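Local coordinates for methyltransferase (Pyrococcus horikoshii, PDB 1IXK), which probably transfers a methyl group from S-adenosyl-L-methionine to carbon 5 of cytidines in tRNA, at residues Q26-R31 and P277-P282; E253-I258 and E289-A294; K61-K66 and F87-T92; I54-L59 and E78-T83. One frame throughout, in Å; residues are numbered along the deposited sequence.

Interaction 1 (Q26-R31 and P277-P282)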
loop_
_atom_site.group_PDB
_atom_site.type_symbol
_atom_site.label_atom_id
_atom_site.label_comp_id
_atom_site.label_asym_id
_atom_site.label_seq_id
_atom_site.Cartn_x
_atom_site.Cartn_y
_atom_site.Cartn_z
ATOM N N GLN A 26 17.122 10.718 14.465
ATOM C CA GLN A 26 17.526 9.553 15.251
ATOM C C GLN A 26 17.347 8.261 14.457
ATOM O O GLN A 26 18.055 7.275 14.677
ATOM C CB GLN A 26 16.705 9.465 16.535
ATOM C CG GLN A 26 16.863 10.660 17.445
ATOM C CD GLN A 26 16.079 10.515 18.725
ATOM O OE1 GLN A 26 14.885 10.219 18.702
ATOM N NE2 GLN A 26 16.743 10.726 19.855
ATOM N N LEU A 27 16.398 8.270 13.527
ATOM C CA LEU A 27 16.124 7.094 12.717
ATOM C C LEU A 27 17.002 6.988 11.479
ATOM O O LEU A 27 17.456 5.896 11.128
ATOM C CB LEU A 27 14.648 7.083 12.300
ATOM C CG LEU A 27 13.642 6.841 13.432
ATOM C CD1 LEU A 27 12.227 7.108 12.947
ATOM C CD2 LEU A 27 13.784 5.406 13.932
ATOM N N TRP A 28 17.260 8.119 10.827
ATOM C CA TRP A 28 18.044 8.105 9.596
ATOM C C TRP A 28 19.260 9.028 9.543
ATOM O O TRP A 28 19.941 9.088 8.519
ATOM C CB TRP A 28 17.115 8.410 8.413
ATOM C CG TRP A 28 15.973 7.435 8.297
ATOM C CD1 TRP A 28 16.049 6.129 7.916
ATOM C CD2 TRP A 28 14.597 7.677 8.626
ATOM N NE1 TRP A 28 14.809 5.539 7.985
ATOM C CE2 TRP A 28 13.898 6.470 8.414
ATOM C CE3 TRP A 28 13.886 8.801 9.069
ATOM C CZ2 TRP A 28 12.523 6.346 8.646
ATOM C CZ3 TRP A 28 12.520 8.681 9.302
ATOM C CH2 TRP A 28 11.852 7.462 9.083
ATOM N N GLY A 29 19.540 9.741 10.630
ATOM C CA GLY A 29 20.686 10.636 10.632
ATOM C C GLY A 29 20.559 11.716 9.575
ATOM O O GLY A 29 19.462 12.214 9.326
ATOM N N GLU A 30 21.673 12.073 8.939
ATOM C CA GLU A 30 21.666 13.114 7.908
ATOM C C GLU A 30 20.722 12.828 6.740
ATOM O O GLU A 30 20.272 13.752 6.064
ATOM C CB GLU A 30 23.083 13.358 7.373
ATOM C CG GLU A 30 23.812 12.113 6.876
ATOM C CD GLU A 30 24.532 11.361 7.984
ATOM O OE1 GLU A 30 23.863 10.878 8.926
ATOM O OE2 GLU A 30 25.776 11.251 7.911
ATOM N N ARG A 31 20.417 11.557 6.500
ATOM C CA ARG A 31 19.512 11.199 5.411
ATOM C C ARG A 31 18.116 11.760 5.695
ATOM O O ARG A 31 17.303 11.929 4.785
ATOM C CB ARG A 31 19.437 9.675 5.252
ATOM C CG ARG A 31 18.556 9.222 4.092
ATOM C CD ARG A 31 18.389 7.712 4.059
ATOM N NE ARG A 31 17.532 7.291 2.954
ATOM C CZ ARG A 31 17.230 6.026 2.675
ATOM N NH1 ARG A 31 17.712 5.045 3.422
ATOM N NH2 ARG A 31 16.446 5.742 1.641
ATOM N N PRO A 277 15.396 -2.836 3.774
ATOM C CA PRO A 277 14.989 -3.634 4.933
ATOM C C PRO A 277 14.278 -2.753 5.948
ATOM O O PRO A 277 14.634 -1.585 6.107
ATOM C CB PRO A 277 16.319 -4.156 5.480
ATOM C CG PRO A 277 17.226 -4.132 4.284
ATOM C CD PRO A 277 16.861 -2.850 3.613
ATOM N N ALA A 278 13.275 -3.302 6.629
ATOM C CA ALA A 278 12.559 -2.545 7.644
ATOM C C ALA A 278 13.553 -2.285 8.771
ATOM O O ALA A 278 14.611 -2.914 8.824
ATOM C CB ALA A 278 11.358 -3.340 8.165
ATOM N N LEU A 279 13.215 -1.366 9.667
ATOM C CA LEU A 279 14.097 -1.011 10.775
ATOM C C LEU A 279 14.037 -2.018 11.923
ATOM O O LEU A 279 12.953 -2.349 12.397
ATOM C CB LEU A 279 13.722 0.382 11.286
ATOM C CG LEU A 279 13.732 1.506 10.245
ATOM C CD1 LEU A 279 13.098 2.764 10.835
ATOM C CD2 LEU A 279 15.154 1.780 9.793
ATOM N N THR A 280 15.196 -2.506 12.371
ATOM C CA THR A 280 15.219 -3.468 13.478
ATOM C C THR A 280 15.780 -2.879 14.769
ATOM O O THR A 280 15.861 -3.571 15.786
ATOM C CB THR A 280 16.033 -4.738 13.136
ATOM O OG1 THR A 280 17.386 -4.378 12.853
ATOM C CG2 THR A 280 15.433 -5.452 11.940
ATOM N N ASN A 281 16.187 -1.614 14.725
ATOM C CA ASN A 281 16.702 -0.944 15.918
ATOM C C ASN A 281 16.231 0.510 15.941
ATOM O O ASN A 281 17.016 1.421 16.184
ATOM C CB ASN A 281 18.235 -0.978 15.949
ATOM C CG ASN A 281 18.796 -0.642 17.325
ATOM O OD1 ASN A 281 19.882 -0.075 17.449
ATOM N ND2 ASN A 281 18.058 -1.009 18.367
ATOM N N PRO A 282 14.936 0.748 15.686
ATOM C CA PRO A 282 14.437 2.128 15.694
ATOM C C PRO A 282 14.519 2.747 17.085
ATOM O O PRO A 282 13.999 2.190 18.043
ATOM C CB PRO A 282 13.000 1.976 15.213
ATOM C CG PRO A 282 12.610 0.639 15.792
ATOM C CD PRO A 282 13.831 -0.208 15.485
HETATM O O HOH W 1 17.266 4.791 15.352
#

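Interaction 2 (E253-I258 and E289-A294)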
loop_
_atom_site.group_PDB
_atom_site.type_symbol
_atom_site.label_atom_id
_atom_site.label_comp_id
_atom_site.label_asym_id
_atom_site.label_seq_id
_atom_site.Cartn_x
_atom_site.Cartn_y
_atom_site.Cartn_z
ATOM N N GLU A 253 3.668 2.768 13.781
ATOM C CA GLU A 253 2.593 2.285 12.921
ATOM C C GLU A 253 3.074 1.155 12.019
ATOM O O GLU A 253 2.273 0.527 11.320
ATOM C CB GLU A 253 2.068 3.418 12.027
ATOM C CG GLU A 253 1.538 4.634 12.757
ATOM C CD GLU A 253 1.201 5.764 11.800
ATOM O OE1 GLU A 253 0.216 5.639 11.043
ATOM O OE2 GLU A 253 1.937 6.770 11.794
ATOM N N ASN A 254 4.380 0.903 12.034
ATOM C CA ASN A 254 4.969 -0.125 11.181
ATOM C C ASN A 254 5.640 -1.275 11.939
ATOM O O ASN A 254 4.982 -2.246 12.335
ATOM C CB ASN A 254 5.989 0.516 10.228
ATOM C CG ASN A 254 5.359 1.541 9.292
ATOM O OD1 ASN A 254 4.184 1.438 8.945
ATOM N ND2 ASN A 254 6.150 2.517 8.861
ATOM N N GLU A 255 6.952 -1.163 12.124
ATOM C CA GLU A 255 7.730 -2.185 12.825
ATOM C C GLU A 255 7.175 -2.570 14.195
ATOM O O GLU A 255 7.170 -3.748 14.560
ATOM C CB GLU A 255 9.182 -1.724 12.981
ATOM C CG GLU A 255 9.982 -1.718 11.676
ATOM C CD GLU A 255 9.857 -0.430 10.875
ATOM O OE1 GLU A 255 9.071 0.460 11.263
ATOM O OE2 GLU A 255 10.556 -0.313 9.847
ATOM N N PHE A 256 6.729 -1.582 14.962
ATOM C CA PHE A 256 6.177 -1.840 16.298
ATOM C C PHE A 256 4.922 -2.710 16.234
ATOM O O PHE A 256 4.709 -3.580 17.083
ATOM C CB PHE A 256 5.821 -0.525 16.995
ATOM C CG PHE A 256 7.002 0.221 17.554
ATOM C CD1 PHE A 256 8.300 -0.089 17.163
ATOM C CD2 PHE A 256 6.807 1.266 18.453
ATOM C CE1 PHE A 256 9.390 0.632 17.659
ATOM C CE2 PHE A 256 7.887 1.993 18.951
ATOM C CZ PHE A 256 9.182 1.674 18.550
ATOM N N VAL A 257 4.082 -2.459 15.238
ATOM C CA VAL A 257 2.856 -3.228 15.084
ATOM C C VAL A 257 3.195 -4.648 14.658
ATOM O O VAL A 257 2.601 -5.612 15.149
ATOM C CB VAL A 257 1.926 -2.593 14.030
ATOM C CG1 VAL A 257 0.695 -3.468 13.821
ATOM C CG2 VAL A 257 1.517 -1.200 14.477
ATOM N N ILE A 258 4.154 -4.775 13.743
ATOM C CA ILE A 258 4.570 -6.093 13.269
ATOM C C ILE A 258 5.239 -6.892 14.398
ATOM O O ILE A 258 4.985 -8.086 14.543
ATOM C CB ILE A 258 5.527 -5.973 12.056
ATOM C CG1 ILE A 258 4.806 -5.255 10.911
ATOM C CG2 ILE A 258 5.959 -7.358 11.574
ATOM C CD1 ILE A 258 3.470 -5.866 10.570
ATOM N N GLU A 289 15.099 -9.860 14.387
ATOM C CA GLU A 289 15.807 -9.824 13.112
ATOM C C GLU A 289 14.823 -10.197 12.004
ATOM O O GLU A 289 14.971 -9.773 10.861
ATOM C CB GLU A 289 16.979 -10.814 13.136
ATOM C CG GLU A 289 17.734 -10.973 11.814
ATOM C CD GLU A 289 18.599 -9.775 11.444
ATOM O OE1 GLU A 289 18.704 -8.824 12.244
ATOM O OE2 GLU A 289 19.188 -9.790 10.341
ATOM N N GLU A 290 13.815 -10.987 12.355
ATOM C CA GLU A 290 12.797 -11.422 11.402
ATOM C C GLU A 290 12.102 -10.234 10.719
ATOM O O GLU A 290 11.619 -10.347 9.589
ATOM C CB GLU A 290 11.774 -12.318 12.123
ATOM C CG GLU A 290 10.483 -12.595 11.367
ATOM C CD GLU A 290 9.692 -13.764 11.956
ATOM O OE1 GLU A 290 9.634 -13.890 13.203
ATOM O OE2 GLU A 290 9.122 -14.555 11.172
ATOM N N ILE A 291 12.077 -9.096 11.401
ATOM C CA ILE A 291 11.458 -7.885 10.863
ATOM C C ILE A 291 12.144 -7.425 9.574
ATOM O O ILE A 291 11.554 -6.693 8.782
ATOM C CB ILE A 291 11.495 -6.738 11.905
ATOM C CG1 ILE A 291 10.651 -7.119 13.121
ATOM C CG2 ILE A 291 10.956 -5.443 11.300
ATOM C CD1 ILE A 291 9.187 -7.289 12.813
ATOM N N LYS A 292 13.388 -7.848 9.353
ATOM C CA LYS A 292 14.076 -7.451 8.126
ATOM C C LYS A 292 13.416 -8.040 6.878
ATOM O O LYS A 292 13.775 -7.684 5.753
ATOM C CB LYS A 292 15.561 -7.827 8.175
ATOM C CG LYS A 292 16.334 -6.976 9.164
ATOM C CD LYS A 292 17.814 -6.914 8.859
ATOM C CE LYS A 292 18.524 -5.993 9.844
ATOM N NZ LYS A 292 19.969 -5.852 9.521
ATOM N N ASN A 293 12.453 -8.938 7.078
ATOM C CA ASN A 293 11.707 -9.524 5.962
ATOM C C ASN A 293 10.734 -8.456 5.456
ATOM O O ASN A 293 10.309 -8.475 4.296
ATOM C CB ASN A 293 10.923 -10.762 6.414
ATOM C CG ASN A 293 11.775 -12.022 6.432
ATOM O OD1 ASN A 293 12.200 -12.506 5.388
ATOM N ND2 ASN A 293 12.027 -12.554 7.622
ATOM N N ALA A 294 10.385 -7.526 6.346
ATOM C CA ALA A 294 9.491 -6.418 6.008
ATOM C C ALA A 294 10.306 -5.400 5.213
ATOM O O ALA A 294 11.531 -5.360 5.334
ATOM C CB ALA A 294 8.942 -5.780 7.281
#

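Interaction 3 (K61-K66 and F87-T92)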
loop_
_atom_site.group_PDB
_atom_site.type_symbol
_atom_site.label_atom_id
_atom_site.label_comp_id
_atom_site.label_asym_id
_atom_site.label_seq_id
_atom_site.Cartn_x
_atom_site.Cartn_y
_atom_site.Cartn_z
ATOM N N LYS A 61 2.111 -1.214 -26.521
ATOM C CA LYS A 61 2.277 -0.853 -27.925
ATOM C C LYS A 61 1.278 0.233 -28.313
ATOM O O LYS A 61 1.619 1.175 -29.028
ATOM C CB LYS A 61 2.098 -2.082 -28.813
ATOM C CG LYS A 61 3.181 -3.127 -28.610
ATOM C CD LYS A 61 2.868 -4.408 -29.365
ATOM C CE LYS A 61 3.910 -5.476 -29.082
ATOM N NZ LYS A 61 3.514 -6.782 -29.674
ATOM N N ARG A 62 0.049 0.110 -27.825
ATOM C CA ARG A 62 -0.987 1.090 -28.125
ATOM C C ARG A 62 -0.660 2.481 -27.592
ATOM O O ARG A 62 -0.837 3.477 -28.294
ATOM C CB ARG A 62 -2.333 0.633 -27.559
ATOM C CG ARG A 62 -2.956 -0.533 -28.304
ATOM C CD ARG A 62 -4.297 -0.939 -27.697
ATOM N NE ARG A 62 -5.205 0.197 -27.538
ATOM C CZ ARG A 62 -6.516 0.083 -27.344
ATOM N NH1 ARG A 62 -7.077 -1.120 -27.290
ATOM N NH2 ARG A 62 -7.267 1.168 -27.203
ATOM N N LEU A 63 -0.196 2.555 -26.346
ATOM C CA LEU A 63 0.144 3.840 -25.741
ATOM C C LEU A 63 1.388 4.467 -26.364
ATOM O O LEU A 63 1.429 5.672 -26.601
ATOM C CB LEU A 63 0.341 3.688 -24.224
ATOM C CG LEU A 63 -0.953 3.516 -23.416
ATOM C CD1 LEU A 63 -0.651 3.576 -21.916
ATOM C CD2 LEU A 63 -1.926 4.632 -23.785
ATOM N N ASN A 64 2.403 3.648 -26.616
ATOM C CA ASN A 64 3.637 4.134 -27.217
ATOM C C ASN A 64 3.320 4.750 -28.577
ATOM O O ASN A 64 3.866 5.789 -28.943
ATOM C CB ASN A 64 4.633 2.984 -27.400
ATOM C CG ASN A 64 5.425 2.674 -26.138
ATOM O OD1 ASN A 64 6.101 1.647 -26.064
ATOM N ND2 ASN A 64 5.357 3.560 -25.148
ATOM N N LYS A 65 2.428 4.104 -29.319
ATOM C CA LYS A 65 2.040 4.584 -30.642
ATOM C C LYS A 65 1.423 5.982 -30.574
ATOM O O LYS A 65 1.524 6.760 -31.526
ATOM C CB LYS A 65 1.036 3.625 -31.277
ATOM C CG LYS A 65 0.738 3.924 -32.735
ATOM C CD LYS A 65 -0.744 3.767 -33.046
ATOM C CE LYS A 65 -1.570 4.835 -32.335
ATOM N NZ LYS A 65 -3.024 4.730 -32.649
ATOM N N LYS A 66 0.791 6.299 -29.447
ATOM C CA LYS A 66 0.152 7.598 -29.270
ATOM C C LYS A 66 1.084 8.684 -28.737
ATOM O O LYS A 66 0.676 9.834 -28.580
ATOM C CB LYS A 66 -1.062 7.467 -28.350
ATOM C CG LYS A 66 -2.125 6.521 -28.876
ATOM C CD LYS A 66 -3.392 6.595 -28.044
ATOM C CE LYS A 66 -4.460 5.672 -28.601
ATOM N NZ LYS A 66 -5.779 5.941 -27.985
ATOM N N PHE A 87 -0.487 14.174 -24.057
ATOM C CA PHE A 87 -1.730 14.752 -23.542
ATOM C C PHE A 87 -2.154 13.907 -22.349
ATOM O O PHE A 87 -1.575 12.849 -22.108
ATOM C CB PHE A 87 -2.841 14.766 -24.611
ATOM C CG PHE A 87 -3.108 13.421 -25.252
ATOM C CD1 PHE A 87 -2.181 12.851 -26.123
ATOM C CD2 PHE A 87 -4.286 12.726 -24.986
ATOM C CE1 PHE A 87 -2.426 11.613 -26.721
ATOM C CE2 PHE A 87 -4.541 11.491 -25.578
ATOM C CZ PHE A 87 -3.609 10.932 -26.446
ATOM N N SER A 88 -3.156 14.370 -21.606
ATOM C CA SER A 88 -3.643 13.661 -20.423
ATOM C C SER A 88 -3.929 12.190 -20.675
ATOM O O SER A 88 -4.705 11.841 -21.563
ATOM C CB SER A 88 -4.904 14.336 -19.888
ATOM O OG SER A 88 -5.367 13.671 -18.726
ATOM N N ILE A 89 -3.308 11.333 -19.869
ATOM C CA ILE A 89 -3.484 9.894 -20.003
ATOM C C ILE A 89 -4.924 9.493 -19.705
ATOM O O ILE A 89 -5.408 8.475 -20.199
ATOM C CB ILE A 89 -2.526 9.122 -19.057
ATOM C CG1 ILE A 89 -2.658 7.616 -19.290
ATOM C CG2 ILE A 89 -2.835 9.456 -17.606
ATOM C CD1 ILE A 89 -2.215 7.171 -20.663
ATOM N N THR A 90 -5.611 10.299 -18.903
ATOM C CA THR A 90 -6.997 10.009 -18.558
ATOM C C THR A 90 -7.970 10.417 -19.671
ATOM O O THR A 90 -9.175 10.200 -19.566
ATOM C CB THR A 90 -7.402 10.703 -17.233
ATOM O OG1 THR A 90 -7.023 12.084 -17.273
ATOM C CG2 THR A 90 -6.720 10.024 -16.047
ATOM N N SER A 91 -7.444 10.999 -20.744
ATOM C CA SER A 91 -8.289 11.404 -21.866
ATOM C C SER A 91 -8.202 10.371 -22.984
ATOM O O SER A 91 -8.855 10.503 -24.017
ATOM C CB SER A 91 -7.863 12.778 -22.398
ATOM O OG SER A 91 -8.095 13.798 -21.441
ATOM N N THR A 92 -7.391 9.339 -22.770
ATOM C CA THR A 92 -7.212 8.281 -23.762
ATOM C C THR A 92 -8.335 7.254 -23.715
ATOM O O THR A 92 -8.964 7.057 -22.675
ATOM C CB THR A 92 -5.902 7.515 -23.531
ATOM O OG1 THR A 92 -5.953 6.867 -22.254
ATOM C CG2 THR A 92 -4.714 8.460 -23.568
#

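Interaction 4 (I54-L59 and E78-T83)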
loop_
_atom_site.group_PDB
_atom_site.type_symbol
_atom_site.label_atom_id
_atom_site.label_comp_id
_atom_site.label_asym_id
_atom_site.label_seq_id
_atom_site.Cartn_x
_atom_site.Cartn_y
_atom_site.Cartn_z
ATOM N N ILE A 54 -6.864 -6.592 -21.355
ATOM C CA ILE A 54 -5.806 -6.530 -22.359
ATOM C C ILE A 54 -4.443 -6.908 -21.788
ATOM O O ILE A 54 -4.164 -6.661 -20.614
ATOM C CB ILE A 54 -5.724 -5.110 -22.968
ATOM C CG1 ILE A 54 -4.699 -5.080 -24.102
ATOM C CG2 ILE A 54 -5.360 -4.101 -21.884
ATOM C CD1 ILE A 54 -4.609 -3.744 -24.805
ATOM N N SER A 55 -3.595 -7.507 -22.620
ATOM C CA SER A 55 -2.268 -7.908 -22.180
ATOM C C SER A 55 -1.399 -6.671 -21.995
ATOM O O SER A 55 -1.690 -5.609 -22.542
ATOM C CB SER A 55 -1.611 -8.837 -23.207
ATOM O OG SER A 55 -1.228 -8.129 -24.374
ATOM N N VAL A 56 -0.334 -6.816 -21.215
ATOM C CA VAL A 56 0.583 -5.716 -20.967
ATOM C C VAL A 56 1.298 -5.353 -22.265
ATOM O O VAL A 56 1.459 -4.175 -22.590
ATOM C CB VAL A 56 1.630 -6.097 -19.897
ATOM C CG1 VAL A 56 2.665 -4.992 -19.754
ATOM C CG2 VAL A 56 0.934 -6.343 -18.565
ATOM N N GLN A 57 1.699 -6.379 -23.009
ATOM C CA GLN A 57 2.405 -6.196 -24.272
ATOM C C GLN A 57 1.584 -5.373 -25.266
ATOM O O GLN A 57 2.107 -4.460 -25.907
ATOM C CB GLN A 57 2.737 -7.560 -24.883
ATOM C CG GLN A 57 3.994 -7.571 -25.736
ATOM C CD GLN A 57 4.072 -8.787 -26.640
ATOM O OE1 GLN A 57 3.291 -8.924 -27.583
ATOM N NE2 GLN A 57 5.012 -9.680 -26.355
ATOM N N ASP A 58 0.299 -5.696 -25.391
ATOM C CA ASP A 58 -0.576 -4.976 -26.310
ATOM C C ASP A 58 -0.883 -3.546 -25.878
ATOM O O ASP A 58 -0.890 -2.630 -26.705
ATOM C CB ASP A 58 -1.896 -5.729 -26.509
ATOM C CG ASP A 58 -1.722 -7.007 -27.305
ATOM O OD1 ASP A 58 -0.861 -7.028 -28.209
ATOM O OD2 ASP A 58 -2.451 -7.987 -27.038
ATOM N N LEU A 59 -1.149 -3.352 -24.589
ATOM C CA LEU A 59 -1.458 -2.022 -24.078
ATOM C C LEU A 59 -0.268 -1.090 -24.275
ATOM O O LEU A 59 -0.431 0.061 -24.686
ATOM C CB LEU A 59 -1.835 -2.097 -22.592
ATOM C CG LEU A 59 -2.239 -0.805 -21.868
ATOM C CD1 LEU A 59 -1.017 0.077 -21.644
ATOM C CD2 LEU A 59 -3.296 -0.065 -22.671
ATOM N N GLU A 78 2.595 -5.207 -14.214
ATOM C CA GLU A 78 1.549 -4.467 -14.919
ATOM C C GLU A 78 1.634 -2.951 -14.711
ATOM O O GLU A 78 0.865 -2.199 -15.310
ATOM C CB GLU A 78 0.159 -4.930 -14.454
ATOM C CG GLU A 78 -0.198 -6.400 -14.710
ATOM C CD GLU A 78 0.426 -7.367 -13.717
ATOM O OE1 GLU A 78 0.873 -6.931 -12.633
ATOM O OE2 GLU A 78 0.452 -8.579 -14.018
ATOM N N GLY A 79 2.562 -2.501 -13.870
ATOM C CA GLY A 79 2.671 -1.080 -13.583
ATOM C C GLY A 79 3.764 -0.310 -14.303
ATOM O O GLY A 79 4.869 -0.807 -14.493
ATOM N N PHE A 80 3.446 0.923 -14.688
ATOM C CA PHE A 80 4.386 1.788 -15.390
ATOM C C PHE A 80 4.186 3.225 -14.927
ATOM O O PHE A 80 3.079 3.609 -14.550
ATOM C CB PHE A 80 4.127 1.718 -16.901
ATOM C CG PHE A 80 4.269 0.342 -17.477
ATOM C CD1 PHE A 80 5.484 -0.085 -17.998
ATOM C CD2 PHE A 80 3.185 -0.534 -17.490
ATOM C CE1 PHE A 80 5.619 -1.368 -18.527
ATOM C CE2 PHE A 80 3.311 -1.817 -18.013
ATOM C CZ PHE A 80 4.527 -2.236 -18.533
ATOM N N CYS A 81 5.256 4.015 -14.950
ATOM C CA CYS A 81 5.160 5.416 -14.572
ATOM C C CYS A 81 5.568 6.258 -15.784
ATOM O O CYS A 81 6.589 6.009 -16.429
ATOM C CB CYS A 81 6.038 5.728 -13.355
ATOM S SG CYS A 81 5.466 4.936 -11.802
ATOM N N LEU A 82 4.739 7.242 -16.097
ATOM C CA LEU A 82 4.958 8.108 -17.250
ATOM C C LEU A 82 6.199 8.993 -17.227
ATOM O O LEU A 82 6.529 9.604 -16.208
ATOM C CB LEU A 82 3.721 8.976 -17.456
ATOM C CG LEU A 82 2.486 8.199 -17.894
ATOM C CD1 LEU A 82 1.224 8.983 -17.564
ATOM C CD2 LEU A 82 2.591 7.914 -19.395
ATOM N N THR A 83 6.880 9.048 -18.370
ATOM C CA THR A 83 8.069 9.872 -18.548
ATOM C C THR A 83 7.763 10.870 -19.661
ATOM O O THR A 83 8.427 11.897 -19.794
ATOM C CB THR A 83 9.298 9.030 -18.934
ATOM O OG1 THR A 83 8.998 8.235 -20.086
ATOM C CG2 THR A 83 9.692 8.120 -17.781
#

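Interaction 1 (Q26-R31 and P277-P282)
The indole of Trp-28 has Leu-27 CB over one face, 3.6 Å above the plane and displaced toward the rim, while Leu-279 of the opposing loop reaches it obliquely. Leu-279 CD2 comes to 4.2 Å from Trp-28 NE1, and the two side chains cross at about a right angle. The indole N-H itself is spent on the hydroxyl of Tyr-298, whose ring meets the indole with the planes at about 80°, so the methyl adds only apolar contact.

Beside the ring, Leu-27 carries the rest of the contact. With CG anti to the carbonyl carbon (chi1 -69°), its CD2 branch extends across to Pro-282 CB at 3.7 Å and to Leu-279 CD1 at 4.1 Å. Leucine suits the place because a single methyl can touch both partners, and the rigid proline ring offers it a firm apolar surface. No direct hydrogen bond joins the segments; one water donates to Gln-26 O at 2.7 Å and, weakly, to Asn-281 O.

Behind the tryptophan the helix ends: Gly-29 adopts positive phi within a type II' turn closed by Arg-31 N on Trp-28 O. Thus the C-terminal end of helix 18-28 rests on the loop that follows strand 276-277, with Arg-296 of strand 295-297 touching both Trp-28 and Leu-279, and helix 255-264 touching Pro-282 through Phe-256.

Interaction 2 (E253-I258 and E289-A294)
This is a small, buried apolar contact in which Ile-291, on a short 3-10 turn, packs against the first turn of helix 255-264 in the methyltransferase part of the chain. The closest approach is between Ile-291 CD1 and Ile-258 CG2, 3.5 Å apart, tighter than usual for two methyl carbons; the same CD1 lies 4.0 Å from Ile-258 CB. Both isoleucines place CG1 anti to the carbonyl carbon (chi1 -61° and -64°), which in Ile-258 leaves the branch methyl CG2 to meet the tip of its partner.

One turn earlier, Ile-291 CG2 rests 3.9 Å from the aliphatic CG of Glu-255. A beta-branched residue fits here, since its two branches, CG2 and the CG1-CD1 arm, touch two residues one turn apart on the helix. The Glu-255 chain bends at chi2, and its carboxylate is held by a salt bridge to Arg-296 and by the backbone N of Leu-279, which accounts for a buried acid beside a hydrocarbon.

The 3-10 turn is braced from within: Glu-290 O accepts both Asn-293 N and Asn-293 ND2, the latter at 3.0 Å and in the carbonyl plane. Leu-269 of strand 267-270 touches both isoleucines. Through Leu-269, Phe-308 and Ala-310, helix 255-264 meets strands 267-270 and 307-314, a helix flanking the sheet as in the Rossmann-like fold of class I S-adenosylmethionine-dependent methyltransferases.

Interaction 3 (K61-K66 and F87-T92)
Phe-87 opens the loop by turning the edge of its ring to the end of helix 56-65: CE1 lies 4.0 Å from Lys-66 O, near the ring plane, where the slightly positive C-H rim suits a carbonyl oxygen. The ring also meets Phe-68 edge-to-face.

Next, Ser-88 lies just before the short 3-10 turn, and its OG accepts from Thr-90 OG1 at 2.7 Å. Ile-89 is the apolar link to the helix. Its CD1 faces the fork of Leu-63, 4.0 Å from Leu-63 CD2 and 4.1 Å from Leu-63 CD1, with the side chains crossing at about a right angle. With CG1 anti to the backbone N (chi1 -176°), the isoleucine holds a methyl at the end of a short arm, which can rest against both methyls of the leucine.

Thr-92 ends the segment. Its OG1 donates to Ile-89 O at 2.7 Å, tilted 21° from the carbonyl plane, and accepts from Phe-95 N. Close by, the extended chain of Lys-66 carries NZ to a salt bridge with Glu-94, which also pairs with Arg-62. The threonine is thus a helix N-cap, and the 3-10 turn leading into helix 93-96 is fastened against helix 56-65 of the N-terminal alpha-beta domain.

Interaction 4 (I54-L59 and E78-T83)
Helix 56-65 lies against an antiparallel sheet of four strands, and this contact is where the first residue of that helix meets strand 79-82. Val-56 points toward the strand and divides its two methyls between two residues. CG1 approaches the rim of the Phe-80 ring in its plane, 3.5 Å from CZ and 3.7 Å from CE2, so the valine meets the ring at its edge and not over a face. CG2 lies 4.0 Å from the CG methylene of Glu-78. The valine torsion (chi1 174°) sets CG1 anti to the backbone N and CG2 anti to the carbonyl carbon, and this spread lets so short a side chain serve both partners.

In Glu-78, chi1 (-62°) sets CG against Val-56, and the bend at chi2 carries the carboxylate off, where OE1 bonds to the hydroxyl of Tyr-135. Replacing Val-56 by an alanine would probably leave the edge of Phe-80 and the methylene of Glu-78 without their shared apolar neighbour and loosen the fit of the helix start on the sheet. The pairing of helix and sheet belongs to the N-terminal domain, a small alpha-beta domain that is probably ferredoxin-like, as in relatives of the NSUN group. In that sheet strand 79-82 runs between strands 69-73 and 46-49, and a disulfide from Cys-81 to Cys-46 ties it to the latter.

Phe-80 also meets Phe-70 edge-to-face and touches Val-49 and Val-60. Ser-55, the N-cap of the helix, receives Asp-58 N on OG at 3.0 Å with an N-H...O angle of 159°.

How the interactions relate
From the N terminus, residues 26-31 open the longest loop, which interaction 1 closes only at residues 277-282, bringing the first helices onto the Rossmann-like methyltransferase domain. Nested inside it, residues 54-59 lead into helix 56-65 and 61-66 lie at its end; interaction 4 closes at 78-83 and interaction 3 at 87-92, so the two cross and touch, through Ile-89 with Leu-82 and Arg-62 with Ile-54. Together they join the helix to the sheet and to the loop after it. Interaction 2 opens later, at 253-258, and closes at 289-294, crossing interaction 1; Glu-255 and Leu-279 link them. Interactions 2 and 3 lie about 40 Å apart, centre to centre.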